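Local coordinates for uncharacterized protein (Bacteroides cellulosilyticus, PDB 5JVK) that probably hydrolyses O-glycosidic bonds as a family 39 glycoside hydrolase, an endo-acting enzyme of a gut symbiont, at residues A[23-28]-A[63-68]; A[42-47]-A[69-74]; A[133-138]-A[169-174]. One frame throughout, in Å; residues are numbered along the deposited sequence.

In the fold
From the N terminus, strand 23-30 opens contact 1 and strand 37-44 opens contact 2 before either loop has closed. Segment 63-68 then closes the first loop by pairing back onto 23-28, and 69-74, the next residues in the chain, closes the second onto 42-47. The two contacts therefore cross along the sequence. They belong to two facing sheets of the N-terminal beta domain, and touch through the Arg-44 and Glu-67 salt bridge and the packing of Val-65 on Leu-42. Contact 3 follows in series, its centre about 37 Å from that of contact 1. There 133-138 and 169-174, on neighbouring strands of the eight-stranded parallel barrel, pair across a loop that includes helix 153-164.

Contact 1 of 3, residues A[23-28]-A[63-68]; sequences GKKNVA and IDVTEL
Lys-25 NZ is the best-held polar atom, gripped by three oxygens of the chain just before it: the carbonyl of Asp-21, the hydroxyl of Ser-19 and, more weakly, the carbonyl of Thr-20. The bend that sends the ammonium there lies at chi2 (-55°), so the chain turns away from strand 60-65 after its first carbons. Those carbons still serve the contact, for the side chains of Lys-25 and Val-65 cross at about a right angle, Lys-25 CG lying 3.6 Å from Val-65 CG2. A long aliphatic stem with a charge at its tip suits a buried place whose polar partners lie off to one side. The backbones form an antiparallel ladder. Lys-25 and Ile-63 are a hydrogen-bonded pair, with Lys-25 N 2.9 Å from Ile-63 O and Ile-63 N 3.1 Å from Lys-25 O. Gly-23 and Val-65 make the next such pair, Gly-23 N giving its hydrogen in the carbonyl plane to Val-65 O at 2.8 Å and Val-65 N returning a bond to Gly-23 O. Glycine is needed there because its backbone angles would press any CB against the preceding carbonyl oxygen. This ladder belongs to a three-stranded antiparallel sheet of a beta-sandwich: Val-65 and Lys-25 face Val-93 of strand 83-94 in the opposing sheet, and Ile-63 meets Phe-51 of strand 50-55. Further along, Ile-63 CD1 touches Val-27 CG2 loosely, at 4.3 Å, branched apolar groups suited to the buried side. Lys-24 and Asp-64, the non-hydrogen-bonded pair between the two ladder pairs, point to the other, exposed face and run side by side. A turn at the last torsion of Lys-24 (chi4 -51°) brings NZ to the syn lone pair of Asp-64 OD1 at 2.8 Å, a salt bridge between charges that solvent can also reach.

Contact 2 of 3, residues A[42-47]-A[69-74]; sequences LVRYGD and GYYTLE
Tyr-71 and Arg-44, a non-hydrogen-bonded pair, lie side by side and point the same way. The aliphatic part of the arginine rides over one face of the phenol ring, with Arg-44 CB 3.6 Å from Tyr-71 CE1 and CG above the rim. The guanidinium plane is turned only 27° from that of the ring. On the same face of the sheet, Leu-42 CB meets Tyr-71 CD1 at 3.9 Å and Leu-42 CD2 packs alongside Leu-73 CD1 at 3.7 Å, so branched leucines fill the apolar side. Behind these side chains stands the antiparallel ladder: Val-43 N gives a nearly straight bond (173°) to Thr-72 O at 2.8 Å, and Thr-72 N returns one to Val-43 O. Where the strand gives way to a turn, Tyr-45 N reaches Tyr-70 O at 3.0 Å, almost along the C=O axis. What fixes the arginine lies further out. A bend at chi3 (69°) turns its head to Asp-47, which it grips side-on: Arg-44 NE lies 3.0 Å from Asp-47 OD1 and Arg-44 NH2 2.7 Å from Asp-47 OD2, and each oxygen lies near the guanidinium plane and accepts on its syn lone pair. NH1 takes a salt bridge to Glu-67 and a hydrogen bond to the carbonyl of Leu-68, while Tyr-71 OH bonds the Glu-67 carbonyl. Gly-69 suits the arginine, as a CB there would collide with Arg-44 CD. An alanine at Arg-44 would lose the cover over the tyrosine ring and the grip on both carboxylates, and would probably loosen the turn ending at Asp-47. Strand 37-44 lies between strands 50-55 and 69-78 in its sheet; Leu-42 and Tyr-71 press on Val-65 of the facing strand 60-65, whereas Tyr-70 reaches the start of helix 403-415 and bonds the Pro-401 carbonyl.

Contact 3 of 3, residues A[133-138]-A[169-174]; sequences IRTDLA and PLIVFG
Segments 133-138 and 169-174 run parallel, 31° apart in direction, and five backbone hydrogen bonds, from Leu-170 N to Ile-133 O (2.8 Å) through to Gly-174 N to Leu-137 O, hold them in register. Arg-134 extends fully from CG to NE, into the barrel, and its guanidinium carries Val-172 CG1 over one face, 3.7 Å above the plane, while Leu-170 CD2 lies near its edge. A flat cation with an apolar stem fits such a buried spot, since Glu-219, Glu-340 and Asn-222 take up its N-H groups. On the helix-facing side, Leu-137 CD1 meets the edge of the Phe-173 ring, and Leu-137 CB rests on Ile-171 CG2, both residues also meeting Met-155 of helix 153-164. A water donates to Asp-136 OD1 and to Val-172 O, each 3.0 Å from it; Asp-136 OD2 hydrogen-bonds a glycerol, probably from the crystallisation liquor. With helix 153-164 between them in the chain, the two strands form a beta-alpha-beta unit of the TIM barrel. The positive charge of Arg-134, salt-bridged to Glu-219 and Glu-340, would probably favour the ionised state of both carboxylates; Glu-340 lies near the C-terminal end of strand 335-341, where related enzymes carry their nucleophile.

Contact 1 of 3, residues A[23-28]-A[63-68]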
ATOM      1  N   GLY A  23       6.573  25.045  -3.878  1.00 30.71           N
ATOM      2  CA  GLY A  23       6.362  26.014  -4.966  1.00 32.06           C
ATOM      3  C   GLY A  23       4.932  26.495  -5.134  1.00 33.29           C
ATOM      4  O   GLY A  23       4.124  26.402  -4.208  1.00 33.77           O
ATOM      5  N   LYS A  24       4.631  27.017  -6.326  1.00 34.65           N
ATOM      6  CA  LYS A  24       3.297  27.537  -6.660  1.00 35.60           C
ATOM      7  C   LYS A  24       2.312  26.401  -6.892  1.00 35.27           C
ATOM      8  O   LYS A  24       2.523  25.570  -7.778  1.00 34.40           O
ATOM      9  CB  LYS A  24       3.328  28.426  -7.916  1.00 36.66           C
ATOM     10  CG  LYS A  24       3.655  29.885  -7.648  1.00 37.77           C
ATOM     11  CD  LYS A  24       3.272  30.773  -8.824  1.00 38.38           C
ATOM     12  CE  LYS A  24       3.899  32.154  -8.720  1.00 38.79           C
ATOM     13  NZ  LYS A  24       3.667  32.813  -7.406  1.00 39.17           N
ATOM     14  N   LYS A  25       1.231  26.397  -6.111  1.00 35.69           N
ATOM     15  CA  LYS A  25       0.216  25.351  -6.164  1.00 36.36           C
ATOM     16  C   LYS A  25      -1.120  25.902  -6.660  1.00 37.00           C
ATOM     17  O   LYS A  25      -1.763  26.698  -5.977  1.00 36.74           O
ATOM     18  CB  LYS A  25       0.055  24.709  -4.780  1.00 36.01           C
ATOM     19  CG  LYS A  25       1.350  24.171  -4.173  1.00 35.69           C
ATOM     20  CD  LYS A  25       2.070  23.186  -5.088  1.00 35.49           C
ATOM     21  CE  LYS A  25       3.345  22.655  -4.459  1.00 35.41           C
ATOM     22  NZ  LYS A  25       4.113  21.816  -5.421  1.00 35.21           N
ATOM     23  N   ASN A  26      -1.514  25.472  -7.861  1.00 38.06           N
ATOM     24  CA  ASN A  26      -2.789  25.846  -8.469  1.00 39.11           C
ATOM     25  C   ASN A  26      -3.893  24.963  -7.874  1.00 39.37           C
ATOM     26  O   ASN A  26      -4.244  23.920  -8.431  1.00 39.51           O
ATOM     27  CB  ASN A  26      -2.697  25.700 -10.001  1.00 39.62           C
ATOM     28  CG  ASN A  26      -3.862  26.349 -10.744  1.00 40.50           C
ATOM     29  OD1 ASN A  26      -4.756  26.951 -10.148  1.00 40.30           O
ATOM     30  ND2 ASN A  26      -3.843  26.231 -12.068  1.00 40.98           N
ATOM     31  N   VAL A  27      -4.425  25.393  -6.732  1.00 39.83           N
ATOM     32  CA  VAL A  27      -5.394  24.596  -5.962  1.00 40.88           C
ATOM     33  C   VAL A  27      -6.833  24.636  -6.498  1.00 42.47           C
ATOM     34  O   VAL A  27      -7.540  23.627  -6.427  1.00 43.15           O
ATOM     35  CB  VAL A  27      -5.393  24.965  -4.453  1.00 40.59           C
ATOM     36  CG1 VAL A  27      -3.988  24.843  -3.876  1.00 40.36           C
ATOM     37  CG2 VAL A  27      -5.981  26.353  -4.194  1.00 40.39           C
ATOM     38  N   ALA A  28      -7.267  25.784  -7.021  1.00 44.41           N
ATOM     39  CA  ALA A  28      -8.657  25.960  -7.463  1.00 45.79           C
ATOM     40  C   ALA A  28      -8.829  27.120  -8.447  1.00 47.75           C
ATOM     41  O   ALA A  28      -7.879  27.853  -8.725  1.00 48.19           O
ATOM     42  CB  ALA A  28      -9.560  26.159  -6.251  1.00 45.50           C
ATOM     43  N   ILE A  63      -1.237  29.468  -4.769  1.00 37.61           N
ATOM     44  CA  ILE A  63      -0.659  29.766  -3.452  1.00 36.76           C
ATOM     45  C   ILE A  63       0.801  29.317  -3.411  1.00 36.04           C
ATOM     46  O   ILE A  63       1.120  28.196  -3.807  1.00 35.70           O
ATOM     47  CB  ILE A  63      -1.446  29.078  -2.308  1.00 36.99           C
ATOM     48  CG1 ILE A  63      -2.944  29.404  -2.425  1.00 37.27           C
ATOM     49  CG2 ILE A  63      -0.908  29.510  -0.940  1.00 36.99           C
ATOM     50  CD1 ILE A  63      -3.818  28.806  -1.343  1.00 37.30           C
ATOM     51  N   ASP A  64       1.673  30.198  -2.918  1.00 35.57           N
ATOM     52  CA  ASP A  64       3.102  29.909  -2.769  1.00 35.10           C
ATOM     53  C   ASP A  64       3.343  29.090  -1.500  1.00 33.57           C
ATOM     54  O   ASP A  64       3.150  29.590  -0.392  1.00 33.26           O
ATOM     55  CB  ASP A  64       3.916  31.208  -2.690  1.00 36.18           C
ATOM     56  CG  ASP A  64       3.835  32.038  -3.963  1.00 37.27           C
ATOM     57  OD1 ASP A  64       4.202  31.520  -5.038  1.00 36.93           O
ATOM     58  OD2 ASP A  64       3.426  33.220  -3.881  1.00 37.93           O
ATOM     59  N   VAL A  65       3.767  27.838  -1.672  1.00 31.83           N
ATOM     60  CA  VAL A  65       4.004  26.914  -0.562  1.00 30.49           C
ATOM     61  C   VAL A  65       5.509  26.686  -0.429  1.00 29.96           C
ATOM     62  O   VAL A  65       6.125  26.091  -1.312  1.00 30.10           O
ATOM     63  CB  VAL A  65       3.272  25.576  -0.798  1.00 30.03           C
ATOM     64  CG1 VAL A  65       3.546  24.592   0.335  1.00 29.81           C
ATOM     65  CG2 VAL A  65       1.774  25.818  -0.956  1.00 29.99           C
ATOM     66  N   THR A  66       6.084  27.163   0.675  1.00 29.25           N
ATOM     67  CA  THR A  66       7.536  27.137   0.907  1.00 28.96           C
ATOM     68  C   THR A  66       8.068  25.891   1.629  1.00 28.52           C
ATOM     69  O   THR A  66       9.287  25.696   1.690  1.00 28.66           O
ATOM     70  CB  THR A  66       7.988  28.369   1.718  1.00 29.08           C
ATOM     71  OG1 THR A  66       7.459  28.295   3.048  1.00 29.54           O
ATOM     72  CG2 THR A  66       7.522  29.660   1.053  1.00 29.04           C
ATOM     73  N   GLU A  67       7.173  25.076   2.191  1.00 27.75           N
ATOM     74  CA  GLU A  67       7.553  23.848   2.902  1.00 26.84           C
ATOM     75  C   GLU A  67       6.602  22.701   2.574  1.00 25.64           C
ATOM     76  O   GLU A  67       5.425  22.920   2.289  1.00 25.35           O
ATOM     77  CB  GLU A  67       7.538  24.075   4.415  1.00 27.11           C
ATOM     78  CG  GLU A  67       8.654  24.954   4.954  1.00 27.39           C
ATOM     79  CD  GLU A  67       8.613  25.076   6.472  1.00 28.05           C
ATOM     80  OE1 GLU A  67       8.422  24.045   7.156  1.00 28.90           O
ATOM     81  OE2 GLU A  67       8.774  26.202   6.991  1.00 28.18           O
ATOM     82  N   LEU A  68       7.120  21.477   2.645  1.00 24.84           N
ATOM     83  CA  LEU A  68       6.311  20.271   2.457  1.00 24.20           C
ATOM     84  C   LEU A  68       5.330  20.081   3.616  1.00 23.65           C
ATOM     85  O   LEU A  68       5.549  20.583   4.728  1.00 22.95           O
ATOM     86  CB  LEU A  68       7.202  19.026   2.344  1.00 24.02           C
ATOM     87  CG  LEU A  68       8.191  18.952   1.180  1.00 23.91           C
ATOM     88  CD1 LEU A  68       8.996  17.667   1.260  1.00 23.76           C
ATOM     89  CD2 LEU A  68       7.467  19.051  -0.154  1.00 23.98           C
TER

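Contact 2 of 3, residues A[42-47]-A[69-74]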
ATOM      1  N   LEU A  42      -4.055  27.541   3.040  1.00 35.65           N
ATOM      2  CA  LEU A  42      -3.478  26.203   3.216  1.00 33.67           C
ATOM      3  C   LEU A  42      -2.831  26.135   4.590  1.00 32.40           C
ATOM      4  O   LEU A  42      -1.822  26.792   4.818  1.00 32.31           O
ATOM      5  CB  LEU A  42      -2.432  25.908   2.138  1.00 33.27           C
ATOM      6  CG  LEU A  42      -2.965  25.618   0.735  1.00 33.18           C
ATOM      7  CD1 LEU A  42      -1.837  25.702  -0.283  1.00 33.45           C
ATOM      8  CD2 LEU A  42      -3.649  24.261   0.666  1.00 33.08           C
ATOM      9  N   VAL A  43      -3.412  25.330   5.483  1.00 31.41           N
ATOM     10  CA  VAL A  43      -2.973  25.214   6.880  1.00 30.30           C
ATOM     11  C   VAL A  43      -2.386  23.822   7.142  1.00 29.54           C
ATOM     12  O   VAL A  43      -3.077  22.815   6.982  1.00 28.88           O
ATOM     13  CB  VAL A  43      -4.151  25.450   7.851  1.00 30.39           C
ATOM     14  CG1 VAL A  43      -3.644  25.599   9.280  1.00 30.32           C
ATOM     15  CG2 VAL A  43      -4.956  26.677   7.433  1.00 30.50           C
ATOM     16  N   ARG A  44      -1.123  23.780   7.564  1.00 29.01           N
ATOM     17  CA  ARG A  44      -0.395  22.522   7.757  1.00 28.64           C
ATOM     18  C   ARG A  44      -0.824  21.803   9.038  1.00 28.97           C
ATOM     19  O   ARG A  44      -1.129  22.448  10.041  1.00 29.74           O
ATOM     20  CB  ARG A  44       1.114  22.789   7.806  1.00 28.02           C
ATOM     21  CG  ARG A  44       1.969  21.531   7.815  1.00 27.39           C
ATOM     22  CD  ARG A  44       3.400  21.783   7.371  1.00 26.73           C
ATOM     23  NE  ARG A  44       4.172  22.570   8.331  1.00 26.15           N
ATOM     24  CZ  ARG A  44       5.465  22.870   8.202  1.00 26.16           C
ATOM     25  NH1 ARG A  44       6.165  22.455   7.147  1.00 26.60           N
ATOM     26  NH2 ARG A  44       6.077  23.591   9.135  1.00 26.04           N
ATOM     27  N   TYR A  45      -0.840  20.471   8.994  1.00 28.62           N
ATOM     28  CA  TYR A  45      -1.165  19.651  10.167  1.00 28.82           C
ATOM     29  C   TYR A  45      -0.121  19.871  11.271  1.00 28.68           C
ATOM     30  O   TYR A  45       1.075  20.016  10.987  1.00 27.89           O
ATOM     31  CB  TYR A  45      -1.253  18.160   9.775  1.00 29.01           C
ATOM     32  CG  TYR A  45      -1.516  17.189  10.911  1.00 29.45           C
ATOM     33  CD1 TYR A  45      -0.486  16.786  11.769  1.00 29.55           C
ATOM     34  CD2 TYR A  45      -2.785  16.644  11.111  1.00 29.60           C
ATOM     35  CE1 TYR A  45      -0.719  15.900  12.806  1.00 29.63           C
ATOM     36  CE2 TYR A  45      -3.025  15.753  12.145  1.00 29.72           C
ATOM     37  CZ  TYR A  45      -1.988  15.383  12.987  1.00 29.92           C
ATOM     38  OH  TYR A  45      -2.220  14.503  14.017  1.00 30.75           O
ATOM     39  N   GLY A  46      -0.590  19.914  12.518  1.00 28.69           N
ATOM     40  CA  GLY A  46       0.283  19.992  13.692  1.00 29.26           C
ATOM     41  C   GLY A  46       0.626  21.401  14.142  1.00 29.77           C
ATOM     42  O   GLY A  46       0.240  21.809  15.236  1.00 30.29           O
ATOM     43  N   ASP A  47       1.359  22.131  13.303  1.00 30.43           N
ATOM     44  CA  ASP A  47       1.867  23.469  13.645  1.00 30.88           C
ATOM     45  C   ASP A  47       1.133  24.637  12.963  1.00 30.91           C
ATOM     46  O   ASP A  47       1.463  25.797  13.215  1.00 30.35           O
ATOM     47  CB  ASP A  47       3.380  23.550  13.368  1.00 31.43           C
ATOM     48  CG  ASP A  47       3.726  23.534  11.882  1.00 31.91           C
ATOM     49  OD1 ASP A  47       2.936  23.010  11.066  1.00 32.36           O
ATOM     50  OD2 ASP A  47       4.808  24.043  11.528  1.00 32.45           O
ATOM     51  N   GLY A  69       4.250  19.356   3.342  1.00 23.01           N
ATOM     52  CA  GLY A  69       3.284  19.020   4.369  1.00 22.55           C
ATOM     53  C   GLY A  69       1.948  18.530   3.859  1.00 22.41           C
ATOM     54  O   GLY A  69       1.656  18.597   2.668  1.00 22.17           O
ATOM     55  N   TYR A  70       1.162  18.012   4.797  1.00 22.57           N
ATOM     56  CA  TYR A  70      -0.244  17.692   4.618  1.00 22.74           C
ATOM     57  C   TYR A  70      -1.023  18.915   5.084  1.00 23.36           C
ATOM     58  O   TYR A  70      -0.931  19.297   6.256  1.00 23.46           O
ATOM     59  CB  TYR A  70      -0.614  16.473   5.469  1.00 22.28           C
ATOM     60  CG  TYR A  70      -2.030  15.989   5.277  1.00 21.61           C
ATOM     61  CD1 TYR A  70      -2.395  15.303   4.120  1.00 21.24           C
ATOM     62  CD2 TYR A  70      -3.006  16.209   6.252  1.00 21.28           C
ATOM     63  CE1 TYR A  70      -3.691  14.852   3.933  1.00 21.00           C
ATOM     64  CE2 TYR A  70      -4.310  15.763   6.071  1.00 20.98           C
ATOM     65  CZ  TYR A  70      -4.644  15.085   4.911  1.00 20.81           C
ATOM     66  OH  TYR A  70      -5.921  14.641   4.720  1.00 20.24           O
ATOM     67  N   TYR A  71      -1.777  19.526   4.170  1.00 23.98           N
ATOM     68  CA  TYR A  71      -2.473  20.786   4.438  1.00 24.45           C
ATOM     69  C   TYR A  71      -3.985  20.620   4.404  1.00 25.67           C
ATOM     70  O   TYR A  71      -4.507  19.793   3.657  1.00 26.01           O
ATOM     71  CB  TYR A  71      -2.063  21.847   3.411  1.00 23.80           C
ATOM     72  CG  TYR A  71      -0.627  22.290   3.534  1.00 23.14           C
ATOM     73  CD1 TYR A  71      -0.289  23.438   4.253  1.00 22.77           C
ATOM     74  CD2 TYR A  71       0.402  21.562   2.936  1.00 22.86           C
ATOM     75  CE1 TYR A  71       1.030  23.849   4.371  1.00 22.62           C
ATOM     76  CE2 TYR A  71       1.726  21.964   3.052  1.00 22.80           C
ATOM     77  CZ  TYR A  71       2.034  23.107   3.771  1.00 22.66           C
ATOM     78  OH  TYR A  71       3.339  23.511   3.891  1.00 22.74           O
ATOM     79  N   THR A  72      -4.671  21.407   5.231  1.00 27.08           N
ATOM     80  CA  THR A  72      -6.110  21.623   5.104  1.00 28.31           C
ATOM     81  C   THR A  72      -6.296  22.883   4.256  1.00 29.51           C
ATOM     82  O   THR A  72      -5.713  23.928   4.557  1.00 29.40           O
ATOM     83  CB  THR A  72      -6.787  21.816   6.477  1.00 28.36           C
ATOM     84  OG1 THR A  72      -6.495  20.698   7.323  1.00 28.46           O
ATOM     85  CG2 THR A  72      -8.300  21.942   6.329  1.00 28.43           C
ATOM     86  N   LEU A  73      -7.094  22.766   3.197  1.00 31.00           N
ATOM     87  CA  LEU A  73      -7.391  23.874   2.289  1.00 32.47           C
ATOM     88  C   LEU A  73      -8.764  24.456   2.625  1.00 34.58           C
ATOM     89  O   LEU A  73      -9.786  23.819   2.361  1.00 35.13           O
ATOM     90  CB  LEU A  73      -7.360  23.384   0.836  1.00 32.10           C
ATOM     91  CG  LEU A  73      -7.773  24.347  -0.284  1.00 31.80           C
ATOM     92  CD1 LEU A  73      -6.957  25.632  -0.276  1.00 31.77           C
ATOM     93  CD2 LEU A  73      -7.648  23.644  -1.624  1.00 31.72           C
ATOM     94  N   GLU A  74      -8.780  25.653   3.214  1.00 36.55           N
ATOM     95  CA  GLU A  74     -10.019  26.379   3.523  1.00 38.37           C
ATOM     96  C   GLU A  74     -10.289  27.407   2.423  1.00 39.05           C
ATOM     97  O   GLU A  74      -9.496  28.331   2.240  1.00 38.96           O
ATOM     98  CB  GLU A  74      -9.900  27.091   4.876  1.00 39.21           C
ATOM     99  CG  GLU A  74      -9.784  26.151   6.070  1.00 40.09           C
ATOM    100  CD  GLU A  74      -9.182  26.810   7.304  1.00 41.05           C
ATOM    101  OE1 GLU A  74      -9.361  28.034   7.493  1.00 40.91           O
ATOM    102  OE2 GLU A  74      -8.530  26.091   8.096  1.00 41.46           O
TER

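Contact 3 of 3, residues A[133-138]-A[169-174]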
ATOM      1  N   ILE A 133       0.919  -2.493  -8.052  1.00 23.50           N
ATOM      2  CA  ILE A 133      -0.515  -2.424  -7.770  1.00 23.56           C
ATOM      3  C   ILE A 133      -1.136  -3.811  -7.855  1.00 23.88           C
ATOM      4  O   ILE A 133      -0.661  -4.663  -8.602  1.00 23.86           O
ATOM      5  CB  ILE A 133      -1.272  -1.429  -8.687  1.00 23.39           C
ATOM      6  CG1 ILE A 133      -1.157  -1.811 -10.178  1.00 23.50           C
ATOM      7  CG2 ILE A 133      -0.791  -0.006  -8.429  1.00 23.35           C
ATOM      8  CD1 ILE A 133      -2.295  -2.661 -10.714  1.00 23.37           C
ATOM      9  N   ARG A 134      -2.186  -4.026  -7.067  1.00 24.62           N
ATOM     10  CA  ARG A 134      -2.938  -5.274  -7.073  1.00 25.28           C
ATOM     11  C   ARG A 134      -4.378  -4.979  -7.457  1.00 26.20           C
ATOM     12  O   ARG A 134      -4.978  -4.037  -6.937  1.00 26.22           O
ATOM     13  CB  ARG A 134      -2.890  -5.939  -5.698  1.00 25.06           C
ATOM     14  CG  ARG A 134      -3.642  -7.261  -5.602  1.00 24.96           C
ATOM     15  CD  ARG A 134      -3.381  -7.900  -4.254  1.00 24.90           C
ATOM     16  NE  ARG A 134      -4.058  -9.186  -4.065  1.00 24.67           N
ATOM     17  CZ  ARG A 134      -5.221  -9.379  -3.435  1.00 24.87           C
ATOM     18  NH1 ARG A 134      -5.926  -8.372  -2.915  1.00 24.75           N
ATOM     19  NH2 ARG A 134      -5.698 -10.614  -3.326  1.00 25.19           N
ATOM     20  N   THR A 135      -4.930  -5.783  -8.363  1.00 27.45           N
ATOM     21  CA  THR A 135      -6.347  -5.686  -8.699  1.00 28.46           C
ATOM     22  C   THR A 135      -6.921  -7.022  -9.158  1.00 29.57           C
ATOM     23  O   THR A 135      -6.186  -7.955  -9.484  1.00 28.94           O
ATOM     24  CB  THR A 135      -6.612  -4.575  -9.736  1.00 28.58           C
ATOM     25  OG1 THR A 135      -8.017  -4.302  -9.790  1.00 29.05           O
ATOM     26  CG2 THR A 135      -6.097  -4.959 -11.122  1.00 28.65           C
ATOM     27  N   ASP A 136      -8.247  -7.091  -9.167  1.00 31.97           N
ATOM     28  CA  ASP A 136      -8.970  -8.334  -9.413  1.00 34.10           C
ATOM     29  C   ASP A 136      -9.143  -8.621 -10.893  1.00 34.73           C
ATOM     30  O   ASP A 136      -9.150  -7.712 -11.727  1.00 34.49           O
ATOM     31  CB  ASP A 136     -10.353  -8.284  -8.765  1.00 35.29           C
ATOM     32  CG  ASP A 136     -10.283  -8.136  -7.269  1.00 37.10           C
ATOM     33  OD1 ASP A 136     -10.087  -9.160  -6.575  1.00 38.39           O
ATOM     34  OD2 ASP A 136     -10.428  -6.991  -6.787  1.00 39.25           O
ATOM     35  N   LEU A 137      -9.278  -9.903 -11.200  1.00 35.83           N
ATOM     36  CA  LEU A 137      -9.720 -10.353 -12.505  1.00 37.36           C
ATOM     37  C   LEU A 137     -10.656 -11.534 -12.282  1.00 37.72           C
ATOM     38  O   LEU A 137     -10.251 -12.553 -11.724  1.00 36.90           O
ATOM     39  CB  LEU A 137      -8.520 -10.742 -13.373  1.00 38.34           C
ATOM     40  CG  LEU A 137      -8.761 -11.077 -14.853  1.00 38.96           C
ATOM     41  CD1 LEU A 137      -9.377 -12.459 -15.030  1.00 40.42           C
ATOM     42  CD2 LEU A 137      -9.619 -10.016 -15.530  1.00 38.88           C
ATOM     43  N   ALA A 138     -11.906 -11.386 -12.715  1.00 39.27           N
ATOM     44  CA  ALA A 138     -12.915 -12.421 -12.535  1.00 40.69           C
ATOM     45  C   ALA A 138     -12.805 -13.468 -13.640  1.00 41.91           C
ATOM     46  O   ALA A 138     -12.778 -13.124 -14.824  1.00 42.14           O
ATOM     47  CB  ALA A 138     -14.303 -11.801 -12.527  1.00 41.15           C
ATOM     48  N   PRO A 169       2.110  -4.490 -12.356  1.00 30.77           N
ATOM     49  CA  PRO A 169       0.822  -4.933 -11.821  1.00 30.11           C
ATOM     50  C   PRO A 169       0.825  -6.406 -11.403  1.00 29.25           C
ATOM     51  O   PRO A 169       1.405  -7.242 -12.098  1.00 28.94           O
ATOM     52  CB  PRO A 169      -0.152  -4.696 -12.985  1.00 30.32           C
ATOM     53  CG  PRO A 169       0.687  -4.514 -14.206  1.00 30.53           C
ATOM     54  CD  PRO A 169       2.136  -4.570 -13.826  1.00 30.48           C
ATOM     55  N   LEU A 170       0.193  -6.686 -10.261  1.00 28.37           N
ATOM     56  CA  LEU A 170      -0.062  -8.042  -9.776  1.00 27.66           C
ATOM     57  C   LEU A 170      -1.563  -8.284  -9.891  1.00 27.62           C
ATOM     58  O   LEU A 170      -2.351  -7.428  -9.497  1.00 27.71           O
ATOM     59  CB  LEU A 170       0.397  -8.170  -8.323  1.00 27.29           C
ATOM     60  CG  LEU A 170       0.290  -9.532  -7.615  1.00 26.95           C
ATOM     61  CD1 LEU A 170       1.413  -9.700  -6.600  1.00 26.88           C
ATOM     62  CD2 LEU A 170      -1.059  -9.736  -6.931  1.00 26.92           C
ATOM     63  N   ILE A 171      -1.961  -9.438 -10.428  1.00 27.66           N
ATOM     64  CA  ILE A 171      -3.374  -9.717 -10.721  1.00 27.78           C
ATOM     65  C   ILE A 171      -3.860 -10.931  -9.934  1.00 28.28           C
ATOM     66  O   ILE A 171      -3.284 -12.014 -10.042  1.00 27.75           O
ATOM     67  CB  ILE A 171      -3.607  -9.955 -12.234  1.00 27.68           C
ATOM     68  CG1 ILE A 171      -3.111  -8.758 -13.063  1.00 27.49           C
ATOM     69  CG2 ILE A 171      -5.079 -10.243 -12.534  1.00 27.60           C
ATOM     70  CD1 ILE A 171      -3.888  -7.467 -12.880  1.00 27.43           C
ATOM     71  N   VAL A 172      -4.927 -10.738  -9.155  1.00 29.02           N
ATOM     72  CA  VAL A 172      -5.562 -11.834  -8.417  1.00 29.89           C
ATOM     73  C   VAL A 172      -6.736 -12.390  -9.234  1.00 30.70           C
ATOM     74  O   VAL A 172      -7.729 -11.703  -9.476  1.00 30.59           O
ATOM     75  CB  VAL A 172      -5.945 -11.452  -6.950  1.00 30.15           C
ATOM     76  CG1 VAL A 172      -7.012 -10.364  -6.867  1.00 30.28           C
ATOM     77  CG2 VAL A 172      -6.388 -12.687  -6.173  1.00 30.02           C
ATOM     78  N   PHE A 173      -6.582 -13.640  -9.670  1.00 32.19           N
ATOM     79  CA  PHE A 173      -7.528 -14.315 -10.558  1.00 33.76           C
ATOM     80  C   PHE A 173      -8.418 -15.257  -9.760  1.00 34.73           C
ATOM     81  O   PHE A 173      -7.907 -16.097  -9.020  1.00 34.57           O
ATOM     82  CB  PHE A 173      -6.756 -15.126 -11.609  1.00 33.99           C
ATOM     83  CG  PHE A 173      -7.636 -15.866 -12.579  1.00 33.87           C
ATOM     84  CD1 PHE A 173      -8.089 -15.240 -13.723  1.00 34.02           C
ATOM     85  CD2 PHE A 173      -8.000 -17.191 -12.353  1.00 33.86           C
ATOM     86  CE1 PHE A 173      -8.902 -15.904 -14.630  1.00 34.21           C
ATOM     87  CE2 PHE A 173      -8.810 -17.866 -13.254  1.00 34.14           C
ATOM     88  CZ  PHE A 173      -9.263 -17.222 -14.397  1.00 34.19           C
ATOM     89  N   GLY A 174      -9.735 -15.148  -9.921  1.00 36.27           N
ATOM     90  CA  GLY A 174     -10.636 -16.119  -9.308  1.00 37.83           C
ATOM     91  C   GLY A 174     -12.105 -15.757  -9.282  1.00 39.13           C
ATOM     92  O   GLY A 174     -12.608 -15.105 -10.194  1.00 39.08           O
TER
HETATM   93  O   HOH W   1     -10.149 -11.910  -7.782  1.00 31.32           O